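Agglutinin (Narcissus pseudonarcissus, PDB 3DZW) binds mannose-containing glycans, here alpha-1,3-linked mannobiose, as a daffodil lectin of the monocot mannose-binding family. Local coordinates at residues G13-M25 against Y84-I96. Residues are numbered along the deposited sequence; the frame is centred on the assembly and turned at random.
With MAN (alpha-D-mannopyranose), chain C.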
# COMPACT_ATOMS: atom_id res chain seq x y z
N GLY A 13 5.62 -8.81 18.01
CA GLY A 13 5.11 -9.37 16.76
C GLY A 13 4.67 -8.33 15.72
O GLY A 13 4.39 -8.68 14.58
N GLU A 14 4.61 -7.04 16.12
CA GLU A 14 4.20 -5.96 15.18
C GLU A 14 5.39 -5.53 14.33
O GLU A 14 6.55 -5.79 14.69
CB GLU A 14 3.54 -4.79 15.93
CG GLU A 14 2.21 -5.22 16.59
CD GLU A 14 1.44 -4.07 17.21
OE1 GLU A 14 2.03 -3.00 17.44
OE2 GLU A 14 0.23 -4.25 17.48
N PHE A 15 5.11 -4.85 13.21
CA PHE A 15 6.15 -4.52 12.27
C PHE A 15 5.82 -3.44 11.29
O PHE A 15 4.65 -3.00 11.17
CB PHE A 15 6.35 -5.78 11.41
CG PHE A 15 5.06 -6.23 10.68
CD1 PHE A 15 4.12 -7.05 11.33
CD2 PHE A 15 4.77 -5.78 9.38
CE1 PHE A 15 2.93 -7.43 10.68
CE2 PHE A 15 3.58 -6.17 8.73
CZ PHE A 15 2.67 -7.00 9.39
N LEU A 16 6.86 -3.00 10.57
CA LEU A 16 6.74 -2.07 9.48
C LEU A 16 7.03 -2.89 8.25
O LEU A 16 7.81 -3.86 8.33
CB LEU A 16 7.74 -0.92 9.56
CG LEU A 16 7.69 0.03 10.75
CD1 LEU A 16 8.78 1.12 10.58
CD2 LEU A 16 6.33 0.66 10.88
N ASN A 17 6.42 -2.56 7.12
CA ASN A 17 6.69 -3.29 5.86
C ASN A 17 6.75 -2.37 4.66
O ASN A 17 6.15 -1.28 4.66
CB ASN A 17 5.66 -4.42 5.59
CG ASN A 17 4.25 -3.90 5.34
OD1 ASN A 17 3.58 -3.42 6.25
ND2 ASN A 17 3.79 -4.04 4.10
N ASN A 18 7.48 -2.80 3.64
CA ASN A 18 7.62 -2.03 2.42
C ASN A 18 8.12 -2.96 1.33
O ASN A 18 9.31 -3.27 1.26
CB ASN A 18 8.56 -0.83 2.65
CG ASN A 18 8.49 0.22 1.53
OD1 ASN A 18 8.08 -0.06 0.42
ND2 ASN A 18 8.90 1.46 1.85
N GLY A 19 7.19 -3.44 0.50
CA GLY A 19 7.52 -4.37 -0.57
C GLY A 19 7.99 -5.69 0.01
O GLY A 19 7.28 -6.34 0.77
N ARG A 20 9.20 -6.09 -0.34
CA ARG A 20 9.78 -7.34 0.15
C ARG A 20 10.52 -7.19 1.50
O ARG A 20 11.09 -8.17 2.01
CB ARG A 20 10.72 -7.96 -0.93
CG ARG A 20 11.89 -7.07 -1.38
CD ARG A 20 12.64 -7.68 -2.56
NE ARG A 20 13.36 -8.88 -2.18
CZ ARG A 20 14.00 -9.68 -3.03
NH1 ARG A 20 14.00 -9.43 -4.34
NH2 ARG A 20 14.63 -10.75 -2.56
N TYR A 21 10.49 -5.97 2.08
CA TYR A 21 11.19 -5.71 3.36
C TYR A 21 10.25 -5.67 4.57
O TYR A 21 9.14 -5.12 4.49
CB TYR A 21 11.99 -4.38 3.29
CG TYR A 21 12.78 -4.21 2.01
CD1 TYR A 21 13.62 -5.22 1.55
CD2 TYR A 21 12.75 -3.00 1.31
CE1 TYR A 21 14.37 -5.06 0.38
CE2 TYR A 21 13.51 -2.83 0.14
CZ TYR A 21 14.31 -3.87 -0.32
OH TYR A 21 15.06 -3.71 -1.46
N VAL A 22 10.70 -6.28 5.68
CA VAL A 22 9.94 -6.31 6.93
C VAL A 22 10.89 -5.96 8.13
O VAL A 22 11.96 -6.55 8.28
CB VAL A 22 9.28 -7.67 7.17
CG1 VAL A 22 8.58 -7.70 8.54
CG2 VAL A 22 8.28 -7.99 6.05
N PHE A 23 10.46 -4.99 8.95
CA PHE A 23 11.19 -4.51 10.13
C PHE A 23 10.29 -4.89 11.29
O PHE A 23 9.26 -4.23 11.54
CB PHE A 23 11.46 -3.02 10.00
CG PHE A 23 12.37 -2.44 11.08
CD1 PHE A 23 13.70 -2.83 11.17
CD2 PHE A 23 11.91 -1.43 11.92
CE1 PHE A 23 14.54 -2.27 12.14
CE2 PHE A 23 12.76 -0.86 12.88
CZ PHE A 23 14.07 -1.28 12.98
N ILE A 24 10.67 -5.96 12.02
CA ILE A 24 9.81 -6.53 13.08
C ILE A 24 10.38 -6.62 14.53
O ILE A 24 11.53 -7.02 14.74
CB ILE A 24 9.34 -7.98 12.64
CG1 ILE A 24 8.37 -8.62 13.65
CG2 ILE A 24 10.55 -8.89 12.39
CD1 ILE A 24 7.76 -9.95 13.15
N MET A 25 9.53 -6.25 15.50
CA MET A 25 9.83 -6.33 16.91
C MET A 25 9.38 -7.75 17.30
O MET A 25 8.21 -7.97 17.66
CB MET A 25 9.06 -5.26 17.68
CG MET A 25 9.25 -5.21 19.24
SD MET A 25 10.88 -4.76 19.86
CE MET A 25 11.82 -6.28 19.59
N TYR A 84 8.99 13.45 15.22
CA TYR A 84 9.94 12.65 14.44
C TYR A 84 9.27 11.48 13.76
O TYR A 84 8.14 11.13 14.08
CB TYR A 84 11.03 12.09 15.37
CG TYR A 84 11.84 13.12 16.14
CD1 TYR A 84 11.36 13.67 17.32
CD2 TYR A 84 13.12 13.49 15.72
CE1 TYR A 84 12.12 14.61 18.05
CE2 TYR A 84 13.88 14.42 16.44
CZ TYR A 84 13.37 14.97 17.60
OH TYR A 84 14.12 15.88 18.32
N VAL A 85 10.00 10.86 12.81
CA VAL A 85 9.51 9.67 12.10
C VAL A 85 10.62 8.64 11.89
O VAL A 85 11.75 9.01 11.62
CB VAL A 85 8.87 9.99 10.70
CG1 VAL A 85 7.56 10.77 10.85
CG2 VAL A 85 9.86 10.73 9.78
N CYS A 86 10.28 7.35 12.06
CA CYS A 86 11.19 6.23 11.79
C CYS A 86 10.61 5.58 10.55
O CYS A 86 9.49 5.05 10.60
CB CYS A 86 11.24 5.25 12.93
SG CYS A 86 12.29 3.76 12.59
N VAL A 87 11.35 5.63 9.44
CA VAL A 87 10.86 5.13 8.15
C VAL A 87 11.60 3.93 7.57
O VAL A 87 12.81 3.94 7.48
CB VAL A 87 10.97 6.27 7.07
CG1 VAL A 87 10.38 5.82 5.72
CG2 VAL A 87 10.29 7.56 7.55
N LEU A 88 10.83 2.88 7.18
CA LEU A 88 11.37 1.72 6.47
C LEU A 88 11.22 2.13 5.03
O LEU A 88 10.12 2.10 4.47
CB LEU A 88 10.60 0.43 6.77
CG LEU A 88 10.96 -0.82 5.92
CD1 LEU A 88 12.45 -1.14 5.98
CD2 LEU A 88 10.13 -2.04 6.35
N GLN A 89 12.33 2.57 4.43
CA GLN A 89 12.33 3.13 3.06
C GLN A 89 12.32 2.14 1.90
O GLN A 89 12.68 0.97 2.04
CB GLN A 89 13.56 4.07 2.92
CG GLN A 89 13.58 5.20 3.98
CD GLN A 89 14.75 6.18 3.82
OE1 GLN A 89 14.77 7.23 4.47
NE2 GLN A 89 15.70 5.86 2.95
N LYS A 90 11.91 2.64 0.73
CA LYS A 90 11.85 1.84 -0.50
C LYS A 90 13.27 1.38 -0.96
O LYS A 90 13.38 0.43 -1.75
CB LYS A 90 11.14 2.62 -1.62
CG LYS A 90 11.84 3.92 -2.06
CD LYS A 90 11.00 4.69 -3.08
CE LYS A 90 11.69 5.98 -3.49
NZ LYS A 90 10.85 6.79 -4.44
N ASP A 91 14.33 2.07 -0.49
CA ASP A 91 15.72 1.70 -0.85
C ASP A 91 16.34 0.71 0.17
O ASP A 91 17.52 0.43 0.12
CB ASP A 91 16.63 2.94 -1.03
CG ASP A 91 16.92 3.69 0.30
OD1 ASP A 91 16.33 3.36 1.35
OD2 ASP A 91 17.76 4.61 0.27
N ARG A 92 15.49 0.22 1.12
CA ARG A 92 15.87 -0.79 2.16
C ARG A 92 16.57 -0.21 3.43
O ARG A 92 16.93 -0.96 4.34
CB ARG A 92 16.73 -1.95 1.54
CG ARG A 92 16.63 -3.27 2.34
CD ARG A 92 17.44 -4.42 1.74
NE ARG A 92 18.88 -4.26 1.95
CZ ARG A 92 19.80 -5.16 1.60
NH1 ARG A 92 19.45 -6.31 1.02
NH2 ARG A 92 21.08 -4.92 1.85
N ASN A 93 16.74 1.10 3.50
CA ASN A 93 17.35 1.70 4.65
C ASN A 93 16.25 2.00 5.67
O ASN A 93 15.09 2.21 5.28
CB ASN A 93 18.09 2.99 4.24
CG ASN A 93 19.30 3.34 5.18
OD1 ASN A 93 19.60 2.63 6.15
ND2 ASN A 93 20.01 4.43 4.85
N VAL A 94 16.59 1.97 6.96
CA VAL A 94 15.67 2.32 8.06
C VAL A 94 16.29 3.60 8.64
O VAL A 94 17.42 3.57 9.14
CB VAL A 94 15.54 1.24 9.09
CG1 VAL A 94 14.64 1.70 10.23
CG2 VAL A 94 14.98 -0.05 8.45
N VAL A 95 15.55 4.72 8.55
CA VAL A 95 16.06 6.04 8.95
C VAL A 95 15.15 6.87 9.87
O VAL A 95 13.93 6.90 9.69
CB VAL A 95 16.33 6.90 7.67
CG1 VAL A 95 17.05 8.19 8.00
CG2 VAL A 95 17.12 6.11 6.64
N ILE A 96 15.76 7.58 10.83
CA ILE A 96 15.04 8.48 11.72
C ILE A 96 15.23 9.92 11.22
O ILE A 96 16.39 10.37 11.04
CB ILE A 96 15.54 8.43 13.16
CG1 ILE A 96 15.28 7.06 13.78
CG2 ILE A 96 14.86 9.51 14.00
CD1 ILE A 96 15.87 6.91 15.17
C1 MAN C . 21.12 7.07 2.23
C2 MAN C . 19.65 7.04 1.83
C3 MAN C . 18.91 8.25 2.41
C4 MAN C . 19.12 8.32 3.91
C5 MAN C . 20.62 8.27 4.24
C6 MAN C . 20.85 8.24 5.75
O2 MAN C . 19.06 5.82 2.28
O3 MAN C . 17.52 8.17 2.12
O4 MAN C . 18.53 9.52 4.41
O5 MAN C . 21.22 7.11 3.64
O6 MAN C . 22.24 8.28 6.02
O HOH W 1 15.32 -1.36 -2.70
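Strands 15-18 and 84-88, belonging to two different sheets of the beta-prism II fold of monocot mannose lectins, pass with their axes 7.5 Å apart at 49° and no backbone hydrogen bond between them; side chains make most of the contact. Leu88 is the wedge: CG anti to the backbone N (chi1 172°) carries the branch toward the first hairpin, where CD2 meets Leu16 CB at 4.2 Å and Phe23 CB at 4.0 Å, one residue from each strand. Farther from the turns, Val94 CG1 makes a CH-pi contact over one face of the Phe23 ring, 4.2 Å from its centroid and offset toward the rim, while Leu31 and Leu33 of strand 31-35 also touch Phe23. At the turns, Arg92 lays its aliphatic chain across Tyr21, CG 3.5 Å from the ring centroid, a CH-pi contact; its NH1 goes on to a salt bridge with Asp35. Gln89, Asp91 and Asn93, whose CB atoms point away from the first hairpin, hydrogen-bond mannose together with Tyr97, and Asp91 OD1 closes an Asx turn by accepting from Asn93 N. A water bridges Tyr21 OH and Lys90 O, donating to the carbonyl. The one direct hydrogen bond between the segments is nearly straight: Asn18 ND2 to Leu88 O, 3.0 Å, with the acceptor lying in the Asn18 amide plane.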